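Local structure of Dye-decolorizing peroxidase (Irpex lacteus, 7D8M) at residues K26-H31 with W147-D152; T116-V121 with G432-F437; V220-K225 with I428-G433. The protein probably works as a heme-dependent peroxidase that uses hydrogen peroxide to oxidise dyes and related compounds. One frame throughout, in Å; residues are numbered along the deposited sequence.

How the interactions relate
The three contacts run from the edge of one four-stranded antiparallel sheet, through its join with another, to the heme. Interaction 1 lies farthest from the cofactor, the Phe27 side chain about 13 Å from it. Interaction 2, its centre about 10 Å from that of interaction 1, sets strand 120-126 of this sheet against strand 428-438 of the other; Asp119 N probably hydrogen-bonds to Phe30 O of interaction 1 at 2.8 Å. Interaction 3 shares Gly432 and Gly433 with interaction 2, their centres about 12 Å apart, and touches the heme, Ile428 CD1 3.4 Å from heme CAB. Phe221 of interaction 3 packs on Phe27 and Phe29, its CE2 3.5 Å from Phe29 CZ.

Interaction 1: K26-H31 with W147-D152; sequences KFVFFH and WTIVYD
Phe29 O is gripped by two successive amides, Val150 N at 2.8 Å and, weakly, Tyr151 N at 3.4 Å: a classic beta bulge in the antiparallel pairing of 26-31 with 147-152, an edge strand. Phe29 N returns a bond to Tyr151 O, and beyond the bulge His31 and Thr148 exchange N-H and C=O bonds both ways. The side chains of Phe29 and Tyr151 lie side by side, pointing the same way, their ring planes 26° apart but slid so that they barely overlap; CD2 of each meets CD2 of the other at 3.6 Å. At the far end Lys26 pairs chiefly with Asp154; its NZ, whose position is less certain, makes a second salt bridge to Asp152 OD1, a weak hydrogen bond, while Asp152 OD2 goes to Arg136. A methionine in place of Lys26 would probably leave Asp152 OD1 and Asp154 without their positive mate. On the face of Val28 and Phe30, Val28 CG1 packs on Ile149 CG1 at 3.6 Å. The Phe30 and Trp147 side chains cross at about a right angle, their ring planes oblique at 40°; Phe30 CG, between backbone N and carbonyl carbon (chi1 59°), lies 3.5 Å from Trp147 CE3.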
loop_
_atom_site.group_PDB
_atom_site.type_symbol
_atom_site.label_atom_id
_atom_site.label_comp_id
_atom_site.label_asym_id
_atom_site.label_seq_id
_atom_site.Cartn_x
_atom_site.Cartn_y
_atom_site.Cartn_z
ATOM N N LYS A 26 -1.123 11.564 9.777
ATOM C CA LYS A 26 -1.206 12.790 8.997
ATOM C C LYS A 26 -0.131 12.774 7.918
ATOM O O LYS A 26 1.028 12.452 8.199
ATOM C CB LYS A 26 -1.021 14.013 9.906
ATOM C CG LYS A 26 -1.246 15.369 9.261
ATOM C CD LYS A 26 -1.189 16.462 10.340
ATOM C CE LYS A 26 -2.186 17.570 10.155
ATOM N NZ LYS A 26 -3.574 17.187 9.878
ATOM N N PHE A 27 -0.510 13.126 6.693
ATOM C CA PHE A 27 0.413 13.219 5.566
ATOM C C PHE A 27 0.568 14.686 5.205
ATOM O O PHE A 27 -0.408 15.327 4.797
ATOM C CB PHE A 27 -0.101 12.427 4.358
ATOM C CG PHE A 27 -0.171 10.949 4.588
ATOM C CD1 PHE A 27 -1.269 10.385 5.224
ATOM C CD2 PHE A 27 0.864 10.122 4.181
ATOM C CE1 PHE A 27 -1.342 9.017 5.440
ATOM C CE2 PHE A 27 0.813 8.753 4.396
ATOM C CZ PHE A 27 -0.292 8.197 5.027
ATOM N N VAL A 28 1.784 15.224 5.366
ATOM C CA VAL A 28 2.048 16.632 5.083
ATOM C C VAL A 28 2.897 16.704 3.822
ATOM O O VAL A 28 4.107 16.450 3.858
ATOM C CB VAL A 28 2.740 17.335 6.257
ATOM C CG1 VAL A 28 2.949 18.816 5.932
ATOM C CG2 VAL A 28 1.902 17.188 7.524
ATOM N N PHE A 29 2.272 17.076 2.705
ATOM C CA PHE A 29 2.971 17.201 1.431
ATOM C C PHE A 29 3.400 18.651 1.242
ATOM O O PHE A 29 2.621 19.579 1.487
ATOM C CB PHE A 29 2.087 16.748 0.268
ATOM C CG PHE A 29 1.640 15.287 0.359
ATOM C CD1 PHE A 29 2.436 14.267 -0.145
ATOM C CD2 PHE A 29 0.441 14.952 0.961
ATOM C CE1 PHE A 29 2.032 12.924 -0.057
ATOM C CE2 PHE A 29 0.025 13.622 1.043
ATOM C CZ PHE A 29 0.822 12.609 0.535
ATOM N N PHE A 30 4.637 18.849 0.808
ATOM C CA PHE A 30 5.190 20.192 0.830
ATOM C C PHE A 30 6.048 20.443 -0.396
ATOM O O PHE A 30 6.547 19.516 -1.039
ATOM C CB PHE A 30 6.029 20.428 2.096
ATOM C CG PHE A 30 7.191 19.474 2.247
ATOM C CD1 PHE A 30 8.409 19.726 1.622
ATOM C CD2 PHE A 30 7.070 18.333 3.028
ATOM C CE1 PHE A 30 9.475 18.847 1.758
ATOM C CE2 PHE A 30 8.131 17.455 3.174
ATOM C CZ PHE A 30 9.339 17.718 2.538
ATOM N N HIS A 31 6.258 21.732 -0.659
ATOM C CA HIS A 31 7.174 22.237 -1.667
ATOM C C HIS A 31 8.270 23.018 -0.959
ATOM O O HIS A 31 8.017 23.661 0.066
ATOM C CB HIS A 31 6.442 23.148 -2.655
ATOM C CG HIS A 31 7.331 23.757 -3.693
ATOM N ND1 HIS A 31 7.715 23.081 -4.829
ATOM C CD2 HIS A 31 7.905 24.983 -3.772
ATOM C CE1 HIS A 31 8.498 23.858 -5.558
ATOM N NE2 HIS A 31 8.620 25.020 -4.944
ATOM N N TRP A 147 9.192 26.644 3.301
ATOM C CA TRP A 147 8.397 25.634 2.610
ATOM C C TRP A 147 6.967 26.125 2.450
ATOM O O TRP A 147 6.562 27.139 3.020
ATOM C CB TRP A 147 8.432 24.293 3.358
ATOM C CG TRP A 147 7.522 24.197 4.571
ATOM C CD1 TRP A 147 6.924 25.229 5.253
ATOM C CD2 TRP A 147 7.125 22.996 5.242
ATOM N NE1 TRP A 147 6.168 24.736 6.289
ATOM C CE2 TRP A 147 6.278 23.369 6.307
ATOM C CE3 TRP A 147 7.386 21.635 5.032
ATOM C CZ2 TRP A 147 5.699 22.433 7.163
ATOM C CZ3 TRP A 147 6.817 20.707 5.890
ATOM C CH2 TRP A 147 5.981 21.107 6.936
ATOM N N THR A 148 6.194 25.377 1.673
ATOM C CA THR A 148 4.754 25.544 1.593
ATOM C C THR A 148 4.129 24.164 1.720
ATOM O O THR A 148 4.547 23.233 1.028
ATOM C CB THR A 148 4.333 26.187 0.263
ATOM O OG1 THR A 148 4.963 27.468 0.132
ATOM C CG2 THR A 148 2.817 26.362 0.200
ATOM N N ILE A 149 3.170 24.015 2.623
ATOM C CA ILE A 149 2.374 22.796 2.650
ATOM C C ILE A 149 1.371 22.890 1.512
ATOM O O ILE A 149 0.558 23.819 1.467
ATOM C CB ILE A 149 1.675 22.604 4.002
ATOM C CG1 ILE A 149 2.714 22.286 5.076
ATOM C CG2 ILE A 149 0.608 21.480 3.891
ATOM C CD1 ILE A 149 2.199 22.409 6.510
ATOM N N VAL A 150 1.458 21.958 0.569
ATOM C CA VAL A 150 0.575 21.975 -0.590
ATOM C C VAL A 150 -0.604 21.021 -0.438
ATOM O O VAL A 150 -1.585 21.149 -1.184
ATOM C CB VAL A 150 1.362 21.663 -1.881
ATOM C CG1 VAL A 150 2.520 22.668 -2.050
ATOM C CG2 VAL A 150 1.908 20.261 -1.837
ATOM N N TYR A 151 -0.548 20.084 0.507
ATOM C CA TYR A 151 -1.652 19.158 0.727
ATOM C C TYR A 151 -1.482 18.539 2.103
ATOM O O TYR A 151 -0.391 18.068 2.433
ATOM C CB TYR A 151 -1.688 18.066 -0.347
ATOM C CG TYR A 151 -2.942 17.225 -0.294
ATOM C CD1 TYR A 151 -4.199 17.823 -0.254
ATOM C CD2 TYR A 151 -2.875 15.838 -0.280
ATOM C CE1 TYR A 151 -5.355 17.061 -0.207
ATOM C CE2 TYR A 151 -4.024 15.068 -0.230
ATOM C CZ TYR A 151 -5.259 15.688 -0.195
ATOM O OH TYR A 151 -6.404 14.934 -0.137
ATOM N N ASP A 152 -2.553 18.529 2.894
ATOM C CA ASP A 152 -2.500 18.098 4.293
ATOM C C ASP A 152 -3.644 17.113 4.517
ATOM O O ASP A 152 -4.799 17.524 4.647
ATOM C CB ASP A 152 -2.601 19.306 5.224
ATOM C CG ASP A 152 -2.255 18.977 6.668
ATOM O OD1 ASP A 152 -2.425 17.817 7.073
ATOM O OD2 ASP A 152 -1.825 19.895 7.411
#

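Interaction 2: T116-V121 with G432-F437; sequences TNVDGV and GGEYFF
The contact belongs to the join between the two four-stranded antiparallel sheets of the DyP fold, where Phe436 of strand 428-438 packs against Val118 of the preceding loop and Gly120 and Val121 at the start of strand 120-126. The Phe436 ring carries nearly all of it. Val121 CG1 sits over the centre of one face, 3.5 Å from the ring centroid and only 4° off the normal, a well-centred CH-pi contact. With CG1 set between the backbone N and the carbonyl carbon (chi1 56°), this methyl is the one over the ring. On the opposite face of the ring lies Glu434 CG, offset toward the rim, so the phenyl is sandwiched between a methyl of one sheet and a methylene of its own strand. Val118 CG1 comes to the ring at its edge, near its plane, 3.7 Å from Phe436 CE1, and Gly120 CA approaches the same CE1 obliquely at 3.6 Å. Gly120 and Asp119 together face Phe30 in a classic beta bulge, which ties this end of the segment to strand 24-32.

Beside this apolar packing runs one polar link. A buried carboxylate, Glu434, has each oxygen engaged: OE2 accepts Tyr435 N through its anti lone pair at 2.8 Å; Gln95 N is a second donor to it, and together they would hold the group from turning. The other oxygen is bridged by a water, which donates to Glu434 OE1 at 2.6 Å and to Val118 O at 2.7 Å, an oxygen that is also hydrogen-bonded to Ser73 OG.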
loop_
_atom_site.group_PDB
_atom_site.type_symbol
_atom_site.label_atom_id
_atom_site.label_comp_id
_atom_site.label_asym_id
_atom_site.label_seq_id
_atom_site.Cartn_x
_atom_site.Cartn_y
_atom_site.Cartn_z
ATOM N N THR A 116 4.896 18.328 -10.692
ATOM C CA THR A 116 6.112 17.984 -9.969
ATOM C C THR A 116 6.399 19.025 -8.894
ATOM O O THR A 116 7.553 19.238 -8.515
ATOM C CB THR A 116 7.298 17.844 -10.926
ATOM O OG1 THR A 116 7.479 19.073 -11.643
ATOM C CG2 THR A 116 7.054 16.706 -11.922
ATOM N N ASN A 117 5.342 19.678 -8.400
ATOM C CA ASN A 117 5.492 20.680 -7.351
ATOM C C ASN A 117 5.739 20.045 -5.989
ATOM O O ASN A 117 6.366 20.667 -5.121
ATOM C CB ASN A 117 4.248 21.563 -7.298
ATOM C CG ASN A 117 4.482 22.851 -6.523
ATOM O OD1 ASN A 117 5.354 23.642 -6.872
ATOM N ND2 ASN A 117 3.697 23.068 -5.473
ATOM N N VAL A 118 5.252 18.825 -5.775
ATOM C CA VAL A 118 5.439 18.159 -4.491
ATOM C C VAL A 118 6.888 17.705 -4.371
ATOM O O VAL A 118 7.378 16.907 -5.181
ATOM C CB VAL A 118 4.466 16.984 -4.334
ATOM C CG1 VAL A 118 4.872 16.108 -3.140
ATOM C CG2 VAL A 118 3.037 17.512 -4.180
ATOM N N ASP A 119 7.585 18.226 -3.359
ATOM C CA ASP A 119 8.992 17.929 -3.123
ATOM C C ASP A 119 9.205 16.841 -2.081
ATOM O O ASP A 119 10.276 16.225 -2.058
ATOM C CB ASP A 119 9.737 19.205 -2.673
ATOM C CG ASP A 119 9.964 20.184 -3.814
ATOM O OD1 ASP A 119 10.076 19.741 -4.974
ATOM O OD2 ASP A 119 10.042 21.401 -3.551
ATOM N N GLY A 120 8.220 16.583 -1.231
ATOM C CA GLY A 120 8.362 15.524 -0.255
ATOM C C GLY A 120 7.145 15.473 0.635
ATOM O O GLY A 120 6.185 16.237 0.472
ATOM N N VAL A 121 7.205 14.568 1.604
ATOM C CA VAL A 121 6.084 14.365 2.506
ATOM C C VAL A 121 6.611 13.989 3.882
ATOM O O VAL A 121 7.559 13.208 4.015
ATOM C CB VAL A 121 5.123 13.284 1.948
ATOM C CG1 VAL A 121 5.881 11.979 1.684
ATOM C CG2 VAL A 121 3.970 13.070 2.902
ATOM N N GLY A 432 -4.628 10.292 -7.160
ATOM C CA GLY A 432 -3.234 10.593 -7.399
ATOM C C GLY A 432 -2.355 10.539 -6.158
ATOM O O GLY A 432 -2.764 10.177 -5.057
ATOM N N GLY A 433 -1.098 10.893 -6.379
ATOM C CA GLY A 433 -0.086 10.816 -5.337
ATOM C C GLY A 433 1.276 11.080 -5.934
ATOM O O GLY A 433 1.395 11.746 -6.966
ATOM N N GLU A 434 2.300 10.522 -5.295
ATOM C CA GLU A 434 3.659 10.763 -5.753
ATOM C C GLU A 434 4.553 9.621 -5.290
ATOM O O GLU A 434 4.244 8.915 -4.326
ATOM C CB GLU A 434 4.162 12.131 -5.242
ATOM C CG GLU A 434 5.510 12.593 -5.784
ATOM C CD GLU A 434 5.575 12.599 -7.309
ATOM O OE1 GLU A 434 5.415 13.687 -7.916
ATOM O OE2 GLU A 434 5.788 11.507 -7.894
ATOM N N TYR A 435 5.656 9.436 -6.007
ATOM C CA TYR A 435 6.703 8.507 -5.616
ATOM C C TYR A 435 7.758 9.252 -4.804
ATOM O O TYR A 435 8.237 10.309 -5.224
ATOM C CB TYR A 435 7.353 7.884 -6.851
ATOM C CG TYR A 435 6.431 7.149 -7.804
ATOM C CD1 TYR A 435 5.396 6.335 -7.340
ATOM C CD2 TYR A 435 6.625 7.237 -9.181
ATOM C CE1 TYR A 435 4.555 5.644 -8.248
ATOM C CE2 TYR A 435 5.811 6.547 -10.084
ATOM C CZ TYR A 435 4.779 5.751 -9.615
ATOM O OH TYR A 435 3.978 5.068 -10.528
ATOM N N PHE A 436 8.124 8.703 -3.652
ATOM C CA PHE A 436 9.115 9.319 -2.782
ATOM C C PHE A 436 10.199 8.301 -2.462
ATOM O O PHE A 436 10.059 7.099 -2.718
ATOM C CB PHE A 436 8.493 9.835 -1.472
ATOM C CG PHE A 436 7.314 10.753 -1.656
ATOM C CD1 PHE A 436 7.484 12.130 -1.665
ATOM C CD2 PHE A 436 6.031 10.244 -1.760
ATOM C CE1 PHE A 436 6.399 12.981 -1.811
ATOM C CE2 PHE A 436 4.947 11.088 -1.905
ATOM C CZ PHE A 436 5.128 12.456 -1.922
ATOM N N PHE A 437 11.292 8.801 -1.891
ATOM C CA PHE A 437 12.362 7.972 -1.350
ATOM C C PHE A 437 12.545 8.334 0.117
ATOM O O PHE A 437 12.739 9.506 0.439
ATOM C CB PHE A 437 13.676 8.174 -2.111
ATOM C CG PHE A 437 14.810 7.341 -1.582
ATOM C CD1 PHE A 437 14.868 5.974 -1.847
ATOM C CD2 PHE A 437 15.814 7.916 -0.813
ATOM C CE1 PHE A 437 15.899 5.197 -1.354
ATOM C CE2 PHE A 437 16.852 7.144 -0.315
ATOM C CZ PHE A 437 16.898 5.785 -0.590
HETATM O O HOH W 1 6.927 15.777 -7.629
#

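Interaction 3: V220-K225 with I428-G433; sequences VFRKLK and IISNGG. With HEM (protoporphyrin IX containing Fe), chain B.
Segments 220-225 and 428-433 run antiparallel as neighbouring strands, their directions 145° apart and their axes 4.5 Å apart at the closest. Lys225 and Ile429 bond both ways, N to O, at 2.8 Å each. Lys223 O takes Asn431 N, but Lys223 N turns to Gly432 O at 2.9 Å, one residue farther on. Glycines suit this end: the positive phi of Gly432 favours one, and at Gly433 a CB would clash with Phe221 O, to which its CA instead comes close.

On one side the Lys223 chain, extended up to its bend at chi4, brings NZ to Asn431 OD1 at 2.7 Å, tilted 29° from the plane of the amide carbonyl. The same ammonium forms salt bridges with Asp357 and Glu110 and bonds Tyr340 OH, so its buried charge is probably well compensated; Asn431 ND2 is held by Thr108 O. On the other side Ser430 OG accepts Gly432 N in an ST turn. Ser430 OG lies over one face of the Arg222 guanidinium, 3.0 Å from Arg222 NH2, as packing and not as a hydrogen bond; Asp104 OD2 makes a salt bridge with Arg222 NH2 and is hydrogen-bonded with Ser430 OG. Leu224 and Ile428 then line the heme pocket: Ile428 CD1 reaches the vinyl carbon CAB of the heme at 3.4 Å, and Leu224 CD1 the same carbon at 3.7 Å. Leu224 CB and Ile428 CG2 also meet, at 3.9 Å.

Strand 217-226 is an inner strand here, flanked by outermost strand 428-438 and by strand 359-366, whose Phe362 meets Leu224; Phe373 of helix 373-381 packs on Arg222, and Tyr151 of strand 147-156 on Lys223.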
loop_
_atom_site.group_PDB
_atom_site.type_symbol
_atom_site.label_atom_id
_atom_site.label_comp_id
_atom_site.label_asym_id
_atom_site.label_seq_id
_atom_site.Cartn_x
_atom_site.Cartn_y
_atom_site.Cartn_z
ATOM N N VAL A 220 5.752 4.727 -2.131
ATOM C CA VAL A 220 4.685 5.064 -3.066
ATOM C C VAL A 220 3.471 5.523 -2.272
ATOM O O VAL A 220 2.971 4.783 -1.416
ATOM C CB VAL A 220 4.309 3.871 -3.958
ATOM C CG1 VAL A 220 3.077 4.240 -4.776
ATOM C CG2 VAL A 220 5.475 3.472 -4.858
ATOM N N PHE A 221 2.974 6.723 -2.567
ATOM C CA PHE A 221 1.730 7.199 -1.971
ATOM C C PHE A 221 0.636 7.318 -3.026
ATOM O O PHE A 221 0.856 7.888 -4.102
ATOM C CB PHE A 221 1.895 8.547 -1.263
ATOM C CG PHE A 221 0.599 9.082 -0.700
ATOM C CD1 PHE A 221 0.208 8.759 0.592
ATOM C CD2 PHE A 221 -0.245 9.878 -1.475
ATOM C CE1 PHE A 221 -0.985 9.221 1.108
ATOM C CE2 PHE A 221 -1.446 10.349 -0.970
ATOM C CZ PHE A 221 -1.820 10.019 0.329
ATOM N N ARG A 222 -0.551 6.813 -2.688
ATOM C CA ARG A 222 -1.745 6.962 -3.508
ATOM C C ARG A 222 -2.917 7.306 -2.608
ATOM O O ARG A 222 -3.182 6.592 -1.637
ATOM C CB ARG A 222 -2.071 5.673 -4.287
ATOM C CG ARG A 222 -0.971 5.143 -5.171
ATOM C CD ARG A 222 -1.578 4.600 -6.483
ATOM N NE ARG A 222 -1.565 5.678 -7.442
ATOM C CZ ARG A 222 -2.309 5.788 -8.527
ATOM N NH1 ARG A 222 -3.175 4.842 -8.903
ATOM N NH2 ARG A 222 -2.157 6.885 -9.254
ATOM N N LYS A 223 -3.616 8.389 -2.919
ATOM C CA LYS A 223 -4.912 8.659 -2.309
ATOM C C LYS A 223 -5.978 7.937 -3.129
ATOM O O LYS A 223 -6.288 8.356 -4.250
ATOM C CB LYS A 223 -5.193 10.155 -2.252
ATOM C CG LYS A 223 -6.525 10.470 -1.600
ATOM C CD LYS A 223 -6.725 11.966 -1.385
ATOM C CE LYS A 223 -8.058 12.243 -0.713
ATOM N NZ LYS A 223 -9.194 12.106 -1.674
ATOM N N LEU A 224 -6.549 6.862 -2.567
ATOM C CA LEU A 224 -7.498 5.992 -3.274
ATOM C C LEU A 224 -8.881 6.154 -2.653
ATOM O O LEU A 224 -9.164 5.609 -1.581
ATOM C CB LEU A 224 -7.031 4.539 -3.236
ATOM C CG LEU A 224 -5.639 4.317 -3.842
ATOM C CD1 LEU A 224 -5.213 2.868 -3.695
ATOM C CD2 LEU A 224 -5.573 4.770 -5.312
ATOM N N LYS A 225 -9.725 6.930 -3.327
ATOM C CA LYS A 225 -11.092 7.169 -2.884
ATOM C C LYS A 225 -11.941 5.915 -3.074
ATOM O O LYS A 225 -11.817 5.224 -4.084
ATOM C CB LYS A 225 -11.680 8.331 -3.678
ATOM C CG LYS A 225 -13.144 8.621 -3.433
ATOM C CD LYS A 225 -13.664 9.582 -4.510
ATOM C CE LYS A 225 -14.596 10.647 -3.944
ATOM N NZ LYS A 225 -14.540 11.886 -4.776
ATOM N N ILE A 428 -13.055 2.110 -6.659
ATOM C CA ILE A 428 -11.862 2.774 -6.159
ATOM C C ILE A 428 -11.419 3.755 -7.228
ATOM O O ILE A 428 -11.235 3.374 -8.390
ATOM C CB ILE A 428 -10.749 1.761 -5.843
ATOM C CG1 ILE A 428 -11.155 0.910 -4.640
ATOM C CG2 ILE A 428 -9.427 2.474 -5.590
ATOM C CD1 ILE A 428 -10.238 -0.241 -4.400
ATOM N N ILE A 429 -11.278 5.016 -6.848
ATOM C CA ILE A 429 -10.930 6.078 -7.783
ATOM C C ILE A 429 -9.630 6.691 -7.301
ATOM O O ILE A 429 -9.541 7.134 -6.148
ATOM C CB ILE A 429 -12.047 7.127 -7.892
ATOM C CG1 ILE A 429 -13.278 6.489 -8.546
ATOM C CG2 ILE A 429 -11.590 8.309 -8.714
ATOM C CD1 ILE A 429 -14.500 7.339 -8.490
ATOM N N SER A 430 -8.618 6.676 -8.161
ATOM C CA SER A 430 -7.330 7.262 -7.813
ATOM C C SER A 430 -7.432 8.777 -7.814
ATOM O O SER A 430 -7.794 9.375 -8.831
ATOM C CB SER A 430 -6.252 6.814 -8.795
ATOM O OG SER A 430 -5.025 7.467 -8.507
ATOM N N ASN A 431 -7.130 9.396 -6.673
ATOM C CA ASN A 431 -6.939 10.837 -6.603
ATOM C C ASN A 431 -5.470 11.216 -6.717
ATOM O O ASN A 431 -5.096 12.342 -6.366
ATOM C CB ASN A 431 -7.525 11.405 -5.301
ATOM C CG ASN A 431 -9.037 11.212 -5.191
ATOM O OD1 ASN A 431 -9.563 11.030 -4.100
ATOM N ND2 ASN A 431 -9.739 11.269 -6.319
ATOM N N GLY A 432 -4.628 10.292 -7.160
ATOM C CA GLY A 432 -3.234 10.593 -7.399
ATOM C C GLY A 432 -2.355 10.539 -6.158
ATOM O O GLY A 432 -2.764 10.177 -5.057
ATOM N N GLY A 433 -1.098 10.893 -6.379
ATOM C CA GLY A 433 -0.086 10.816 -5.337
ATOM C C GLY A 433 1.276 11.080 -5.934
ATOM O O GLY A 433 1.395 11.746 -6.966
HETATM C CHA HEM B . -4.068 -7.138 0.267
HETATM C CHB HEM B . -7.735 -3.967 0.146
HETATM C CHC HEM B . -5.160 -1.155 -2.867
HETATM C CHD HEM B . -1.722 -4.566 -3.131
HETATM C C1A HEM B . -5.274 -6.524 0.520
HETATM C C2A HEM B . -6.291 -6.984 1.447
HETATM C C3A HEM B . -7.299 -6.093 1.419
HETATM C C4A HEM B . -6.951 -5.050 0.477
HETATM C CMA HEM B . -8.613 -6.125 2.220
HETATM C CAA HEM B . -6.187 -8.272 2.307
HETATM C CBA HEM B . -5.507 -7.964 3.640
HETATM C CGA HEM B . -4.052 -8.391 3.635
HETATM O O1A HEM B . -3.729 -9.436 3.022
HETATM O O2A HEM B . -3.210 -7.698 4.273
HETATM C C1B HEM B . -7.334 -2.920 -0.649
HETATM C C2B HEM B . -8.080 -1.699 -0.851
HETATM C C3B HEM B . -7.369 -0.928 -1.696
HETATM C C4B HEM B . -6.152 -1.632 -2.034
HETATM C CMB HEM B . -9.469 -1.424 -0.203
HETATM C CAB HEM B . -7.678 0.491 -2.233
HETATM C CBB HEM B . -8.545 1.328 -1.652
HETATM C C1C HEM B . -4.032 -1.852 -3.268
HETATM C C2C HEM B . -3.073 -1.446 -4.281
HETATM C C3C HEM B . -2.115 -2.392 -4.348
HETATM C C4C HEM B . -2.457 -3.431 -3.394
HETATM C CMC HEM B . -3.183 -0.123 -5.077
HETATM C CAC HEM B . -0.866 -2.480 -5.264
HETATM C CBC HEM B . -0.778 -1.847 -6.447
HETATM C C1D HEM B . -1.998 -5.492 -2.147
HETATM C C2D HEM B . -1.114 -6.541 -1.661
HETATM C C3D HEM B . -1.763 -7.246 -0.734
HETATM C C4D HEM B . -3.088 -6.675 -0.587
HETATM C CMD HEM B . 0.323 -6.823 -2.127
HETATM C CAD HEM B . -1.205 -8.461 0.035
HETATM C CBD HEM B . -1.504 -9.726 -0.775
HETATM C CGD HEM B . -0.895 -10.956 -0.138
HETATM O O1D HEM B . -1.570 -12.018 -0.134
HETATM O O2D HEM B . 0.257 -10.881 0.375
HETATM N NA HEM B . -5.713 -5.353 -0.056
HETATM N NB HEM B . -6.158 -2.852 -1.384
HETATM N NC HEM B . -3.628 -3.066 -2.763
HETATM N ND HEM B . -3.193 -5.590 -1.457
HETATM FE FE HEM B . -4.754 -4.272 -1.549
HETATM O O HOH W 2 -12.823 11.674 -7.435
#